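PDB 3H9W: diguanylate cyclase with PAS/PAC sensor from Marinobacter aquaeolei, which probably makes the second messenger cyclic di-GMP from two GTP molecules through its GGDEF domain, the present chain being its N-terminal PAS sensor domain. Local coordinates for residues K3-I9 with A98-F104. Coordinates in Å, arbitrary orientation, origin at the centre of the assembly. Numbering follows the deposited sequence.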
ATOM      1  N   LYS A   3      -3.681  10.937   0.580  1.00 33.37           N
ATOM      2  CA  LYS A   3      -2.269  11.379   0.380  1.00 41.84           C
ATOM      3  C   LYS A   3      -1.454  10.260  -0.258  1.00 34.34           C
ATOM      4  O   LYS A   3      -0.558  10.516  -1.063  1.00 40.89           O
ATOM      5  CB  LYS A   3      -1.639  11.782   1.721  1.00 41.69           C
ATOM      6  CG  LYS A   3      -1.571  10.659   2.752  1.00 50.91           C
ATOM      7  CD  LYS A   3      -0.127  10.304   3.100  1.00 51.30           C
ATOM      8  CE  LYS A   3      -0.045   9.225   4.176  1.00 54.93           C
ATOM      9  NZ  LYS A   3      -0.595   7.916   3.727  1.00 46.73           N
ATOM     10  N   ALA A   4      -1.764   9.020   0.109  1.00 30.69           N
ATOM     11  CA  ALA A   4      -1.063   7.866  -0.447  1.00 25.90           C
ATOM     12  C   ALA A   4      -1.295   7.835  -1.951  1.00 25.12           C
ATOM     13  O   ALA A   4      -2.368   8.191  -2.431  1.00 30.41           O
ATOM     14  CB  ALA A   4      -1.578   6.586   0.184  1.00 28.54           C
ATOM     15  N   ILE A   5      -0.282   7.416  -2.696  1.00 28.11           N
ATOM     16  CA  ILE A   5      -0.387   7.355  -4.142  1.00 20.69           C
ATOM     17  C   ILE A   5      -0.368   5.910  -4.595  1.00 17.79           C
ATOM     18  O   ILE A   5       0.658   5.235  -4.498  1.00 18.90           O
ATOM     19  CB  ILE A   5       0.787   8.088  -4.817  1.00 21.31           C
ATOM     20  CG1 ILE A   5       0.847   9.534  -4.318  1.00 31.22           C
ATOM     21  CG2 ILE A   5       0.609   8.060  -6.327  1.00 25.58           C
ATOM     22  CD1 ILE A   5       2.166  10.220  -4.592  1.00 24.36           C
ATOM     23  N   PRO A   6      -1.510   5.409  -5.087  1.00 19.79           N
ATOM     24  CA  PRO A   6      -1.594   4.027  -5.553  1.00 17.92           C
ATOM     25  C   PRO A   6      -0.968   3.878  -6.934  1.00 19.42           C
ATOM     26  O   PRO A   6      -0.987   4.815  -7.735  1.00 19.71           O
ATOM     27  CB  PRO A   6      -3.098   3.765  -5.566  1.00 20.73           C
ATOM     28  CG  PRO A   6      -3.648   5.103  -5.982  1.00 22.08           C
ATOM     29  CD  PRO A   6      -2.829   6.069  -5.141  1.00 25.75           C
ATOM     30  N   TRP A   7      -0.397   2.709  -7.198  1.00 17.94           N
ATOM     31  CA  TRP A   7       0.207   2.441  -8.498  1.00 22.45           C
ATOM     32  C   TRP A   7       0.323   0.938  -8.727  1.00 20.22           C
ATOM     33  O   TRP A   7       0.252   0.142  -7.785  1.00 22.00           O
ATOM     34  CB  TRP A   7       1.594   3.084  -8.601  1.00 19.85           C
ATOM     35  CG  TRP A   7       2.547   2.601  -7.566  1.00 18.90           C
ATOM     36  CD1 TRP A   7       2.805   3.174  -6.352  1.00 14.29           C
ATOM     37  CD2 TRP A   7       3.324   1.398  -7.618  1.00 27.05           C
ATOM     38  NE1 TRP A   7       3.696   2.397  -5.641  1.00 21.14           N
ATOM     39  CE2 TRP A   7       4.029   1.302  -6.397  1.00 18.00           C
ATOM     40  CE3 TRP A   7       3.493   0.391  -8.580  1.00 20.51           C
ATOM     41  CZ2 TRP A   7       4.880   0.238  -6.109  1.00 17.74           C
ATOM     42  CZ3 TRP A   7       4.341  -0.667  -8.295  1.00 25.38           C
ATOM     43  CH2 TRP A   7       5.028  -0.735  -7.065  1.00 25.27           C
ATOM     44  N   LYS A   8       0.507   0.566  -9.988  1.00 20.28           N
ATOM     45  CA  LYS A   8       0.652  -0.824 -10.385  1.00 21.11           C
ATOM     46  C   LYS A   8       1.540  -0.864 -11.613  1.00 23.14           C
ATOM     47  O   LYS A   8       1.451   0.011 -12.483  1.00 22.99           O
ATOM     48  CB  LYS A   8      -0.700  -1.450 -10.726  1.00 29.36           C
ATOM     49  CG  LYS A   8      -0.603  -2.920 -11.128  1.00 34.55           C
ATOM     50  CD  LYS A   8      -1.951  -3.472 -11.563  1.00 39.86           C
ATOM     51  CE  LYS A   8      -1.870  -4.962 -11.873  1.00 41.73           C
ATOM     52  NZ  LYS A   8      -3.190  -5.507 -12.285  1.00 42.59           N
ATOM     53  N   ILE A   9       2.398  -1.875 -11.669  1.00 19.62           N
ATOM     54  CA  ILE A   9       3.327  -2.063 -12.779  1.00 24.24           C
ATOM     55  C   ILE A   9       3.167  -3.448 -13.398  1.00 27.90           C
ATOM     56  O   ILE A   9       3.139  -4.455 -12.689  1.00 30.91           O
ATOM     57  CB  ILE A   9       4.797  -1.938 -12.312  1.00 25.99           C
ATOM     58  CG1 ILE A   9       5.129  -0.482 -11.979  1.00 24.49           C
ATOM     59  CG2 ILE A   9       5.736  -2.473 -13.394  1.00 25.29           C
ATOM     60  CD1 ILE A   9       5.347   0.383 -13.185  1.00 47.04           C
ATOM     61  N   ALA A  98       2.868  -8.928 -11.701  1.00 31.05           N
ATOM     62  CA  ALA A  98       2.777  -7.493 -11.544  1.00 31.36           C
ATOM     63  C   ALA A  98       3.256  -7.040 -10.187  1.00 23.50           C
ATOM     64  O   ALA A  98       3.511  -7.851  -9.296  1.00 27.28           O
ATOM     65  CB  ALA A  98       1.346  -7.036 -11.767  1.00 24.99           C
ATOM     66  N   LEU A  99       3.386  -5.725 -10.050  1.00 23.83           N
ATOM     67  CA  LEU A  99       3.805  -5.094  -8.808  1.00 19.41           C
ATOM     68  C   LEU A  99       2.713  -4.077  -8.492  1.00 19.93           C
ATOM     69  O   LEU A  99       2.318  -3.300  -9.359  1.00 26.84           O
ATOM     70  CB  LEU A  99       5.145  -4.379  -9.006  1.00 21.17           C
ATOM     71  CG  LEU A  99       6.318  -5.229  -9.500  1.00 25.29           C
ATOM     72  CD1 LEU A  99       7.526  -4.332  -9.759  1.00 24.92           C
ATOM     73  CD2 LEU A  99       6.658  -6.303  -8.470  1.00 18.55           C
ATOM     74  N   ILE A 100       2.220  -4.089  -7.259  1.00 21.27           N
ATOM     75  CA  ILE A 100       1.162  -3.172  -6.847  1.00 24.91           C
ATOM     76  C   ILE A 100       1.536  -2.566  -5.502  1.00 21.76           C
ATOM     77  O   ILE A 100       2.034  -3.262  -4.622  1.00 23.49           O
ATOM     78  CB  ILE A 100      -0.183  -3.908  -6.664  1.00 31.53           C
ATOM     79  CG1 ILE A 100      -0.048  -4.937  -5.537  1.00 33.87           C
ATOM     80  CG2 ILE A 100      -0.567  -4.619  -7.945  1.00 44.28           C
ATOM     81  CD1 ILE A 100      -1.367  -5.387  -4.940  1.00 46.74           C
ATOM     82  N   GLY A 101       1.287  -1.277  -5.329  1.00 22.02           N
ATOM     83  CA  GLY A 101       1.628  -0.681  -4.058  1.00 22.79           C
ATOM     84  C   GLY A 101       1.232   0.764  -3.921  1.00 22.80           C
ATOM     85  O   GLY A 101       0.328   1.248  -4.606  1.00 22.48           O
ATOM     86  N   PHE A 102       1.928   1.458  -3.030  1.00 15.51           N
ATOM     87  CA  PHE A 102       1.659   2.864  -2.775  1.00 14.99           C
ATOM     88  C   PHE A 102       2.962   3.625  -2.585  1.00 15.34           C
ATOM     89  O   PHE A 102       3.956   3.065  -2.132  1.00 18.47           O
ATOM     90  CB  PHE A 102       0.863   3.035  -1.474  1.00 17.77           C
ATOM     91  CG  PHE A 102      -0.549   2.531  -1.527  1.00 20.04           C
ATOM     92  CD1 PHE A 102      -1.555   3.301  -2.082  1.00 24.18           C
ATOM     93  CD2 PHE A 102      -0.878   1.297  -0.975  1.00 32.08           C
ATOM     94  CE1 PHE A 102      -2.884   2.852  -2.084  1.00 30.46           C
ATOM     95  CE2 PHE A 102      -2.200   0.836  -0.973  1.00 29.46           C
ATOM     96  CZ  PHE A 102      -3.197   1.622  -1.530  1.00 29.32           C
HETATM   97  N   MSE A 103       2.935   4.907  -2.929  1.00 18.35           N
HETATM   98  CA  MSE A 103       4.069   5.791  -2.707  1.00 18.07           C
HETATM   99  C   MSE A 103       3.546   6.755  -1.656  1.00 20.97           C
HETATM  100  O   MSE A 103       2.418   7.238  -1.754  1.00 21.36           O
HETATM  101  CB  MSE A 103       4.450   6.551  -3.976  1.00 14.71           C
HETATM  102  CG  MSE A 103       5.417   5.804  -4.862  1.00 26.14           C
HETATM  103 SE   MSE A 103       5.501   6.602  -6.614  1.00 33.51          SE
HETATM  104  CE  MSE A 103       5.842   4.987  -7.601  1.00 22.45           C
ATOM    105  N   PHE A 104       4.368   7.021  -0.648  1.00 18.35           N
ATOM    106  CA  PHE A 104       3.989   7.902   0.450  1.00 17.71           C
ATOM    107  C   PHE A 104       4.982   9.040   0.617  1.00 22.60           C
ATOM    108  O   PHE A 104       6.193   8.828   0.541  1.00 19.68           O
ATOM    109  CB  PHE A 104       3.976   7.115   1.760  1.00 19.39           C
ATOM    110  CG  PHE A 104       3.002   5.975   1.786  1.00 25.25           C
ATOM    111  CD1 PHE A 104       1.662   6.198   2.083  1.00 30.08           C
ATOM    112  CD2 PHE A 104       3.428   4.673   1.530  1.00 23.66           C
ATOM    113  CE1 PHE A 104       0.759   5.137   2.129  1.00 25.67           C
ATOM    114  CE2 PHE A 104       2.531   3.605   1.573  1.00 21.80           C
ATOM    115  CZ  PHE A 104       1.195   3.840   1.873  1.00 23.31           C
TER
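In the antiparallel sheet of this PAS fold, strand order 2-1-5-4-3, the first strand lies beside the last, which is the central one: residues 98-104 run against 3-9, joining the chain's two ends. Ala-98 stands just before the first pair, its small CB leaving room for the extended Lys-8 chain (Lys-8 CE to Ala-98 CB 3.8 Å). Leu-99 forms a hydrogen-bonded pair with Ile-9 (Leu-99 N to Ile-9 O 2.9 Å, Ile-9 N to Leu-99 O 2.7 Å); their branched side chains share the face that helix 37-42 packs on. Ile-100 turns to the other face, where its CG2 meets the aliphatic part of Lys-8 at CG (3.6 Å). Gly-101 pairs with Trp-7, whose indole folds back over the neighbouring strand; a CB here would sit about 3.1 Å from Trp-7 CZ2, too tight, and without one the CA of Gly-101 lies over the ring face as a CH-pi contact. Phe-102, in a non-hydrogen-bonded pair, packs its ring against Pro-6, a residue that needs no amide hydrogen in this strand pairing, and on Phe-102 of the second subunit. Met-103, a selenomethionine, exchanges two backbone hydrogen bonds with Ile-5 and lays CE over the indole face opposite Gly-101, a CH-pi and Met-aromatic contact. Phe-104 covers Ala-4 and meets its counterpart in the second subunit; Lys-3, salt-bridged to Glu-67 of that subunit, brings NZ to the ring edge, 3.3 Å from Phe-104 CD1.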